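UDP-N-acetylglucosamine 4-epimerase (Bacillus cereus, PDB 3M2P) probably interconverts UDP-N-acetylglucosamine and UDP-N-acetylgalactosamine by epimerising the sugar at C4, as a member of the NAD(P)-dependent epimerase/dehydratase family. Local coordinates at residues 49-54 / 86-91; 179-184 / 243-248; 202-207 / 277-282. All coordinates share one frame; numbering follows the deposited sequence.

Contact 1. Residues 49-54 / 86-91; sequences SDYTLE and EILTQN
Two different first torsions set up this contact: CG of Tyr-51 stands anti to its carbonyl carbon (chi1 -65°), whereas CG of Leu-88 stands anti to its backbone N (chi1 -174°). With these torsions the two side chains run side by side in the same direction, and the leucine spreads along the root of the ring instead of meeting it tip to tip. CG of Leu-88 comes within 3.5 Å of Tyr-51 CD1. Leu-88 CD1 sits over one ring face, offset toward the rim, 3.8 Å from the centroid of the Tyr-51 ring, a CH-pi contact. One turn along the helix, Asn-91 reaches toward the loop backbone, its CB 3.8 Å from Tyr-51 O and its CG 3.8 Å from Leu-53 N.

The loop that carries the tyrosine is held by its polar side chains. Ser-49 OG accepts from Tyr-51 N at 3.0 Å in a nearly straight bond (165°), forming an ST turn. Asp-50 OD1 accepts from Thr-52 N at 3.0 Å, an Asx turn, and also receives the hydroxyl of Thr-52, the N-cap of the following helix.

The side chain of Tyr-51 lies about 4 Å from that of Arg-34, which binds UDP in a structure of this protein, although none is bound to this chain. In the Rossmann-type fold the contact joins the start of helix 53-59, which follows strand 45-48, to helix 83-98, which follows strand 65-68. Leu-56 touches both Tyr-51 and Asn-91, and Thr-89 and Glu-86 face helix 132-150, while Gln-90 hydrogen-bonds to Gly-77 and Ile-79 of the second subunit.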
loop_
_atom_site.group_PDB
_atom_site.type_symbol
_atom_site.label_atom_id
_atom_site.label_comp_id
_atom_site.label_asym_id
_atom_site.label_seq_id
_atom_site.Cartn_x
_atom_site.Cartn_y
_atom_site.Cartn_z
ATOM N N SER A 49 -5.182 -3.937 -26.473
ATOM C CA SER A 49 -4.094 -3.068 -26.021
ATOM C C SER A 49 -2.959 -3.821 -25.325
ATOM O O SER A 49 -3.133 -4.953 -24.872
ATOM C CB SER A 49 -4.623 -1.969 -25.102
ATOM O OG SER A 49 -3.557 -1.212 -24.550
ATOM N N ASP A 50 -1.794 -3.194 -25.246
ATOM C CA ASP A 50 -0.664 -3.816 -24.575
ATOM C C ASP A 50 -0.329 -3.052 -23.307
ATOM O O ASP A 50 0.698 -3.293 -22.672
ATOM C CB ASP A 50 0.545 -3.920 -25.506
ATOM C CG ASP A 50 1.117 -2.574 -25.881
ATOM O OD1 ASP A 50 0.604 -1.541 -25.412
ATOM O OD2 ASP A 50 2.096 -2.548 -26.647
ATOM N N TYR A 51 -1.225 -2.141 -22.946
ATOM C CA TYR A 51 -1.109 -1.339 -21.728
ATOM C C TYR A 51 0.207 -0.578 -21.615
ATOM O O TYR A 51 0.706 -0.304 -20.522
ATOM C CB TYR A 51 -1.407 -2.173 -20.480
ATOM C CG TYR A 51 -2.844 -2.635 -20.456
ATOM C CD1 TYR A 51 -3.858 -1.812 -19.982
ATOM C CD2 TYR A 51 -3.191 -3.875 -20.955
ATOM C CE1 TYR A 51 -5.165 -2.229 -19.991
ATOM C CE2 TYR A 51 -4.494 -4.301 -20.964
ATOM C CZ TYR A 51 -5.476 -3.482 -20.482
ATOM O OH TYR A 51 -6.774 -3.947 -20.489
ATOM N N THR A 52 0.754 -0.216 -22.764
ATOM C CA THR A 52 1.884 0.677 -22.778
ATOM C C THR A 52 1.312 2.076 -22.875
ATOM O O THR A 52 0.193 2.263 -23.360
ATOM C CB THR A 52 2.810 0.376 -23.956
ATOM O OG1 THR A 52 2.053 0.413 -25.169
ATOM C CG2 THR A 52 3.432 -1.007 -23.801
ATOM N N LEU A 53 2.065 3.055 -22.382
ATOM C CA LEU A 53 1.655 4.457 -22.446
ATOM C C LEU A 53 1.324 4.815 -23.865
ATOM O O LEU A 53 0.243 5.312 -24.149
ATOM C CB LEU A 53 2.791 5.356 -21.982
ATOM C CG LEU A 53 2.423 6.710 -21.401
ATOM C CD1 LEU A 53 3.681 7.512 -21.190
ATOM C CD2 LEU A 53 1.462 7.439 -22.288
ATOM N N GLU A 54 2.272 4.536 -24.756
ATOM C CA GLU A 54 2.207 4.980 -26.146
ATOM C C GLU A 54 1.006 4.384 -26.858
ATOM O O GLU A 54 0.451 4.983 -27.782
ATOM C CB GLU A 54 3.499 4.632 -26.894
ATOM C CG GLU A 54 3.805 3.134 -26.975
ATOM C CD GLU A 54 4.805 2.636 -25.920
ATOM O OE1 GLU A 54 5.033 3.352 -24.912
ATOM O OE2 GLU A 54 5.363 1.525 -26.119
ATOM N N GLU A 86 0.906 -2.045 -11.049
ATOM C CA GLU A 86 1.301 -0.703 -10.670
ATOM C C GLU A 86 1.700 0.098 -11.914
ATOM O O GLU A 86 1.192 1.190 -12.155
ATOM C CB GLU A 86 2.398 -0.753 -9.600
ATOM C CG GLU A 86 1.903 -1.428 -8.325
ATOM C CD GLU A 86 2.878 -1.351 -7.163
ATOM O OE1 GLU A 86 3.855 -0.577 -7.247
ATOM O OE2 GLU A 86 2.659 -2.069 -6.157
ATOM N N ILE A 87 2.571 -0.479 -12.727
ATOM C CA ILE A 87 2.962 0.109 -14.003
ATOM C C ILE A 87 1.762 0.339 -14.930
ATOM O O ILE A 87 1.606 1.408 -15.492
ATOM C CB ILE A 87 4.039 -0.778 -14.700
ATOM C CG1 ILE A 87 5.373 -0.649 -13.964
ATOM C CG2 ILE A 87 4.177 -0.449 -16.177
ATOM C CD1 ILE A 87 6.478 -1.317 -14.645
ATOM N N LEU A 88 0.922 -0.672 -15.093
ATOM C CA LEU A 88 -0.222 -0.571 -15.980
ATOM C C LEU A 88 -1.082 0.610 -15.543
ATOM O O LEU A 88 -1.624 1.341 -16.364
ATOM C CB LEU A 88 -1.029 -1.881 -15.943
ATOM C CG LEU A 88 -2.203 -2.046 -16.919
ATOM C CD1 LEU A 88 -2.664 -3.474 -16.987
ATOM C CD2 LEU A 88 -3.374 -1.142 -16.563
ATOM N N THR A 89 -1.194 0.783 -14.232
ATOM C CA THR A 89 -2.002 1.838 -13.652
ATOM C C THR A 89 -1.459 3.213 -14.020
ATOM O O THR A 89 -2.154 3.988 -14.667
ATOM C CB THR A 89 -2.136 1.648 -12.122
ATOM O OG1 THR A 89 -3.107 0.630 -11.869
ATOM C CG2 THR A 89 -2.580 2.925 -11.426
ATOM N N GLN A 90 -0.217 3.505 -13.638
ATOM C CA GLN A 90 0.429 4.766 -14.018
ATOM C C GLN A 90 0.396 5.055 -15.513
ATOM O O GLN A 90 0.265 6.207 -15.912
ATOM C CB GLN A 90 1.871 4.853 -13.525
ATOM C CG GLN A 90 2.484 6.224 -13.770
ATOM C CD GLN A 90 3.788 6.430 -13.027
ATOM O OE1 GLN A 90 4.576 5.504 -12.869
ATOM N NE2 GLN A 90 4.023 7.651 -12.570
ATOM N N ASN A 91 0.519 4.023 -16.338
ATOM C CA ASN A 91 0.429 4.212 -17.779
ATOM C C ASN A 91 -0.922 4.782 -18.127
ATOM O O ASN A 91 -1.039 5.781 -18.845
ATOM C CB ASN A 91 0.586 2.889 -18.525
ATOM C CG ASN A 91 2.021 2.429 -18.615
ATOM O OD1 ASN A 91 2.277 1.267 -18.908
ATOM N ND2 ASN A 91 2.962 3.331 -18.355
#

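Contact 2. Residues 179-184 / 243-248; sequences RQAFHG and FGNKDN
Phe-243 carries the apolar half of this contact, and its atoms meet the end of helix 173-182 in succession. Phe-243 CB lies 4.0 Å from Ala-181 CB, with CG only a little farther from the same methyl. With CG anti to the carbonyl carbon (chi1 -70°), the ring swings on toward the next residue of the helix. Phe-243 CD2 comes to 3.8 Å from Phe-182 CA, which sits at the ring edge near its plane, and Phe-243 CE2 is 4.2 Å from Phe-182 CB. Helix 282-293 also meets Phe-243, through Val-286, His-290 and Met-293. The ring of Phe-182 leads away from the contact, so the two phenylalanines do not stack.

Asn-245 supplies the other half. Asn-245 ND2 lies over the backbone of the helix end, 3.6 Å from Ala-181 CA, and Asn-245 OD1 is 4.0 Å from Gly-184 CA. The amide is fixed at both ends: Asn-245 OD1 accepts from Asn-248 ND2 at 2.8 Å on an in-plane lone pair, and Asn-245 ND2 donates to Glu-185 O. That bond between the asparagines spans a type II turn from Asn-245 to Asn-248. Just before it, Gly-244, with positive phi, is the C-prime residue of the Schellman motif that ends helix 232-242. Both segments then lead into strands 187-189 and 249-251, which pair in parallel.

No hydrogen bond passes between the two segments, which implies that van der Waals contact joins the end of helix 173-182 to the loop after helix 232-242, while the asparagine amides spend their hydrogen bonds shaping the turn and tying it to Glu-185, just past 179-184.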
loop_
_atom_site.group_PDB
_atom_site.type_symbol
_atom_site.label_atom_id
_atom_site.label_comp_id
_atom_site.label_asym_id
_atom_site.label_seq_id
_atom_site.Cartn_x
_atom_site.Cartn_y
_atom_site.Cartn_z
ATOM N N ARG A 179 -22.308 -24.087 -6.589
ATOM C CA ARG A 179 -22.287 -25.312 -7.371
ATOM C C ARG A 179 -22.841 -26.478 -6.562
ATOM O O ARG A 179 -23.780 -27.146 -6.993
ATOM C CB ARG A 179 -20.869 -25.628 -7.868
ATOM C CG ARG A 179 -20.572 -25.126 -9.285
ATOM C CD ARG A 179 -20.025 -23.698 -9.302
ATOM N NE ARG A 179 -18.622 -23.608 -8.885
ATOM C CZ ARG A 179 -17.696 -24.534 -9.117
ATOM N NH1 ARG A 179 -18.001 -25.636 -9.792
ATOM N NH2 ARG A 179 -16.459 -24.350 -8.686
ATOM N N GLN A 180 -22.266 -26.705 -5.385
ATOM C CA GLN A 180 -22.632 -27.857 -4.568
ATOM C C GLN A 180 -24.132 -27.893 -4.265
ATOM O O GLN A 180 -24.811 -28.875 -4.570
ATOM C CB GLN A 180 -21.780 -27.915 -3.290
ATOM C CG GLN A 180 -20.299 -28.193 -3.575
ATOM C CD GLN A 180 -19.425 -28.285 -2.326
ATOM O OE1 GLN A 180 -19.874 -28.021 -1.204
ATOM N NE2 GLN A 180 -18.159 -28.658 -2.524
ATOM N N ALA A 181 -24.647 -26.814 -3.684
ATOM C CA ALA A 181 -26.061 -26.729 -3.350
ATOM C C ALA A 181 -26.931 -26.894 -4.591
ATOM O O ALA A 181 -28.030 -27.433 -4.521
ATOM C CB ALA A 181 -26.358 -25.405 -2.662
ATOM N N PHE A 182 -26.427 -26.424 -5.727
ATOM C CA PHE A 182 -27.148 -26.501 -6.996
ATOM C C PHE A 182 -27.396 -27.940 -7.450
ATOM O O PHE A 182 -28.449 -28.239 -8.016
ATOM C CB PHE A 182 -26.403 -25.728 -8.089
ATOM C CG PHE A 182 -26.966 -25.926 -9.470
ATOM C CD1 PHE A 182 -28.187 -25.374 -9.822
ATOM C CD2 PHE A 182 -26.268 -26.658 -10.420
ATOM C CE1 PHE A 182 -28.708 -25.555 -11.093
ATOM C CE2 PHE A 182 -26.782 -26.840 -11.693
ATOM C CZ PHE A 182 -28.004 -26.288 -12.029
ATOM N N HIS A 183 -26.428 -28.824 -7.211
ATOM C CA HIS A 183 -26.600 -30.239 -7.519
ATOM C C HIS A 183 -27.248 -30.995 -6.353
ATOM O O HIS A 183 -27.314 -32.231 -6.354
ATOM C CB HIS A 183 -25.266 -30.889 -7.875
ATOM C CG HIS A 183 -24.815 -30.630 -9.278
ATOM N ND1 HIS A 183 -23.484 -30.559 -9.630
ATOM C CD2 HIS A 183 -25.518 -30.422 -10.418
ATOM C CE1 HIS A 183 -23.386 -30.324 -10.926
ATOM N NE2 HIS A 183 -24.605 -30.232 -11.427
ATOM N N GLY A 184 -27.739 -30.254 -5.365
ATOM C CA GLY A 184 -28.286 -30.867 -4.168
ATOM C C GLY A 184 -27.236 -31.727 -3.484
ATOM O O GLY A 184 -27.259 -32.954 -3.577
ATOM N N PHE A 243 -31.626 -22.668 -2.852
ATOM C CA PHE A 243 -31.361 -23.745 -3.815
ATOM C C PHE A 243 -32.048 -25.079 -3.509
ATOM O O PHE A 243 -31.566 -26.136 -3.940
ATOM C CB PHE A 243 -29.861 -24.002 -3.930
ATOM C CG PHE A 243 -29.107 -22.908 -4.611
ATOM C CD1 PHE A 243 -29.106 -21.625 -4.094
ATOM C CD2 PHE A 243 -28.374 -23.167 -5.753
ATOM C CE1 PHE A 243 -28.407 -20.619 -4.711
ATOM C CE2 PHE A 243 -27.669 -22.165 -6.368
ATOM C CZ PHE A 243 -27.690 -20.887 -5.847
ATOM N N GLY A 244 -33.154 -25.037 -2.771
ATOM C CA GLY A 244 -33.865 -26.250 -2.404
ATOM C C GLY A 244 -32.998 -27.291 -1.711
ATOM O O GLY A 244 -33.310 -28.481 -1.718
ATOM N N ASN A 245 -31.910 -26.840 -1.099
ATOM C CA ASN A 245 -31.017 -27.736 -0.383
ATOM C C ASN A 245 -31.088 -27.502 1.128
ATOM O O ASN A 245 -30.071 -27.495 1.823
ATOM C CB ASN A 245 -29.584 -27.567 -0.894
ATOM C CG ASN A 245 -28.713 -28.777 -0.606
ATOM O OD1 ASN A 245 -29.215 -29.885 -0.398
ATOM N ND2 ASN A 245 -27.402 -28.570 -0.595
ATOM N N LYS A 246 -32.299 -27.319 1.635
ATOM C CA LYS A 246 -32.489 -26.959 3.035
ATOM C C LYS A 246 -31.811 -27.921 4.016
ATOM O O LYS A 246 -31.990 -29.138 3.943
ATOM C CB LYS A 246 -33.980 -26.819 3.347
ATOM C CG LYS A 246 -34.664 -25.711 2.540
ATOM C CD LYS A 246 -36.136 -26.032 2.278
ATOM C CE LYS A 246 -36.302 -27.379 1.559
ATOM N NZ LYS A 246 -35.758 -27.367 0.160
ATOM N N ASP A 247 -31.015 -27.343 4.915
ATOM C CA ASP A 247 -30.398 -28.058 6.037
ATOM C C ASP A 247 -29.191 -28.924 5.664
ATOM O O ASP A 247 -28.466 -29.408 6.536
ATOM C CB ASP A 247 -31.443 -28.868 6.809
ATOM C CG ASP A 247 -32.465 -27.980 7.508
ATOM O OD1 ASP A 247 -32.229 -26.753 7.602
ATOM O OD2 ASP A 247 -33.504 -28.508 7.966
ATOM N N ASN A 248 -28.969 -29.100 4.369
ATOM C CA ASN A 248 -27.854 -29.897 3.902
ATOM C C ASN A 248 -26.515 -29.214 4.220
ATOM O O ASN A 248 -25.782 -28.812 3.314
ATOM C CB ASN A 248 -28.002 -30.173 2.401
ATOM C CG ASN A 248 -27.354 -31.486 1.981
ATOM O OD1 ASN A 248 -26.839 -32.232 2.819
ATOM N ND2 ASN A 248 -27.381 -31.776 0.682
#

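Contact 3. Residues 202-207 / 277-282; sequences AKDAAK and STDYNF
The Tyr-280 ring has Asp-204 OD1 at its edge, in plane, together with a water, while CE of Lys-203 approaches its hydroxyl end obliquely. The Asp-204 carboxylate is turned 55° from that ring and 84° from the Asp-279 carboxylate. The Asp-204 oxygens grip successive backbone amides: Asp-204 OD2 uses its syn lone pair for Tyr-280 N at 3.1 Å, and Asp-204 OD1 is met from above the carboxylate plane by Asp-279 N at 2.8 Å. Helix 202-212, directly after strand 197-201 of the Rossmann-type fold's mixed sheet, packs on helix 13-24, and Asp-204 in its first turn lies where the helix end would favour its negative charge. The grip ties it to the C-terminal loop before helix 282-293, whose N-cap is Asn-281. The acids, with Asp-204 OD1 4.4 Å from Asp-279 OD2, are bridged by that water, which donates to both and probably eases their repulsion. Lys-207, extended until its last torsion bends, brings NZ almost along the C=O axis of Ser-277 for a hydrogen bond; its salt bridge from Lys-207 NZ to Asp-279 OD1, 3.7 Å, is long. Another water links Lys-203 NZ to Tyr-280 OH, which also hydrogen-bonds to Glu-288 of helix 282-293.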
loop_
_atom_site.group_PDB
_atom_site.type_symbol
_atom_site.label_atom_id
_atom_site.label_comp_id
_atom_site.label_asym_id
_atom_site.label_seq_id
_atom_site.Cartn_x
_atom_site.Cartn_y
_atom_site.Cartn_z
ATOM N N ALA A 202 -21.984 -8.536 -7.314
ATOM C CA ALA A 202 -21.344 -7.920 -8.466
ATOM C C ALA A 202 -22.245 -6.880 -9.129
ATOM O O ALA A 202 -21.773 -5.835 -9.562
ATOM C CB ALA A 202 -20.927 -8.978 -9.474
ATOM N N LYS A 203 -23.545 -7.158 -9.208
ATOM C CA LYS A 203 -24.500 -6.245 -9.849
ATOM C C LYS A 203 -24.546 -4.897 -9.123
ATOM O O LYS A 203 -24.629 -3.850 -9.751
ATOM C CB LYS A 203 -25.879 -6.893 -9.882
ATOM C CG LYS A 203 -26.646 -6.729 -11.162
ATOM C CD LYS A 203 -27.115 -8.092 -11.661
ATOM C CE LYS A 203 -28.632 -8.146 -11.907
ATOM N NZ LYS A 203 -29.179 -6.970 -12.669
ATOM N N ASP A 204 -24.467 -4.940 -7.796
ATOM C CA ASP A 204 -24.410 -3.740 -6.968
ATOM C C ASP A 204 -23.062 -3.023 -7.035
ATOM O O ASP A 204 -22.976 -1.830 -6.764
ATOM C CB ASP A 204 -24.695 -4.096 -5.511
ATOM C CG ASP A 204 -26.168 -4.392 -5.252
ATOM O OD1 ASP A 204 -27.042 -3.788 -5.926
ATOM O OD2 ASP A 204 -26.440 -5.227 -4.356
ATOM N N ALA A 205 -22.006 -3.756 -7.362
ATOM C CA ALA A 205 -20.692 -3.153 -7.520
ATOM C C ALA A 205 -20.618 -2.395 -8.845
ATOM O O ALA A 205 -20.057 -1.288 -8.925
ATOM C CB ALA A 205 -19.606 -4.211 -7.447
ATOM N N ALA A 206 -21.189 -2.997 -9.884
ATOM C CA ALA A 206 -21.311 -2.327 -11.166
ATOM C C ALA A 206 -22.211 -1.109 -11.006
ATOM O O ALA A 206 -22.049 -0.121 -11.719
ATOM C CB ALA A 206 -21.857 -3.265 -12.207
ATOM N N LYS A 207 -23.152 -1.176 -10.062
ATOM C CA LYS A 207 -24.036 -0.040 -9.795
ATOM C C LYS A 207 -23.252 1.136 -9.235
ATOM O O LYS A 207 -23.400 2.266 -9.702
ATOM C CB LYS A 207 -25.179 -0.412 -8.844
ATOM C CG LYS A 207 -26.112 0.759 -8.490
ATOM C CD LYS A 207 -27.338 0.267 -7.738
ATOM C CE LYS A 207 -28.358 1.360 -7.472
ATOM N NZ LYS A 207 -28.238 1.976 -6.123
ATOM N N SER A 277 -26.644 3.188 -2.752
ATOM C CA SER A 277 -27.053 2.117 -1.875
ATOM C C SER A 277 -27.271 0.875 -2.725
ATOM O O SER A 277 -27.541 0.982 -3.919
ATOM C CB SER A 277 -28.320 2.505 -1.116
ATOM O OG SER A 277 -29.391 2.778 -2.014
ATOM N N THR A 278 -27.140 -0.300 -2.119
ATOM C CA THR A 278 -27.259 -1.557 -2.849
ATOM C C THR A 278 -28.705 -1.879 -3.181
ATOM O O THR A 278 -29.595 -1.674 -2.354
ATOM C CB THR A 278 -26.730 -2.727 -2.014
ATOM O OG1 THR A 278 -27.310 -2.678 -0.697
ATOM C CG2 THR A 278 -25.221 -2.664 -1.915
ATOM N N ASP A 279 -28.935 -2.399 -4.383
ATOM C CA ASP A 279 -30.243 -2.936 -4.735
ATOM C C ASP A 279 -30.504 -4.229 -3.949
ATOM O O ASP A 279 -31.603 -4.442 -3.441
ATOM C CB ASP A 279 -30.348 -3.204 -6.240
ATOM C CG ASP A 279 -30.440 -1.925 -7.078
ATOM O OD1 ASP A 279 -30.611 -0.822 -6.511
ATOM O OD2 ASP A 279 -30.345 -2.031 -8.324
ATOM N N TYR A 280 -29.486 -5.085 -3.839
ATOM C CA TYR A 280 -29.661 -6.433 -3.284
ATOM C C TYR A 280 -29.117 -6.604 -1.868
ATOM O O TYR A 280 -28.364 -5.770 -1.366
ATOM C CB TYR A 280 -29.021 -7.491 -4.193
ATOM C CG TYR A 280 -29.557 -7.516 -5.608
ATOM C CD1 TYR A 280 -29.270 -6.487 -6.503
ATOM C CD2 TYR A 280 -30.334 -8.576 -6.061
ATOM C CE1 TYR A 280 -29.763 -6.504 -7.808
ATOM C CE2 TYR A 280 -30.829 -8.607 -7.365
ATOM C CZ TYR A 280 -30.542 -7.566 -8.233
ATOM O OH TYR A 280 -31.026 -7.592 -9.523
ATOM N N ASN A 281 -29.543 -7.686 -1.224
ATOM C CA ASN A 281 -28.928 -8.166 0.006
ATOM C C ASN A 281 -28.620 -9.634 -0.244
ATOM O O ASN A 281 -29.105 -10.196 -1.232
ATOM C CB ASN A 281 -29.848 -7.971 1.211
ATOM C CG ASN A 281 -31.126 -8.794 1.124
ATOM O OD1 ASN A 281 -31.316 -9.582 0.200
ATOM N ND2 ASN A 281 -32.007 -8.611 2.099
ATOM N N PHE A 282 -27.817 -10.268 0.608
ATOM C CA PHE A 282 -27.290 -11.586 0.240
ATOM C C PHE A 282 -28.353 -12.560 -0.269
ATOM O O PHE A 282 -28.145 -13.208 -1.290
ATOM C CB PHE A 282 -26.462 -12.224 1.353
ATOM C CG PHE A 282 -25.624 -13.376 0.879
ATOM C CD1 PHE A 282 -25.937 -14.679 1.233
ATOM C CD2 PHE A 282 -24.529 -13.158 0.053
ATOM C CE1 PHE A 282 -25.164 -15.738 0.786
ATOM C CE2 PHE A 282 -23.750 -14.221 -0.400
ATOM C CZ PHE A 282 -24.069 -15.506 -0.034
HETATM O O HOH W 1 -31.100 -4.996 -11.457
HETATM O O HOH W 2 -27.834 -3.276 -8.428
#

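None of the three contacts is wholly core: contacts 1 and 2 are partly buried, and contact 3, though its centre lies nearest that of the chain, is at the surface. Contact 1 stands on the opposite side of the chain's centre from the other two. Contacts 2 and 3 alternate along the chain and share a neighbour: helix 282-293 packs on Phe-243 and is entered from 277-282. Chemistry follows place. In contacts 1 and 2 apolar groups carry much of the joining, with an asparagine beside them, and the clear hydrogen bonds stay within a segment or go to its neighbours, whereas in contact 3 charges, backbone amides and waters do it.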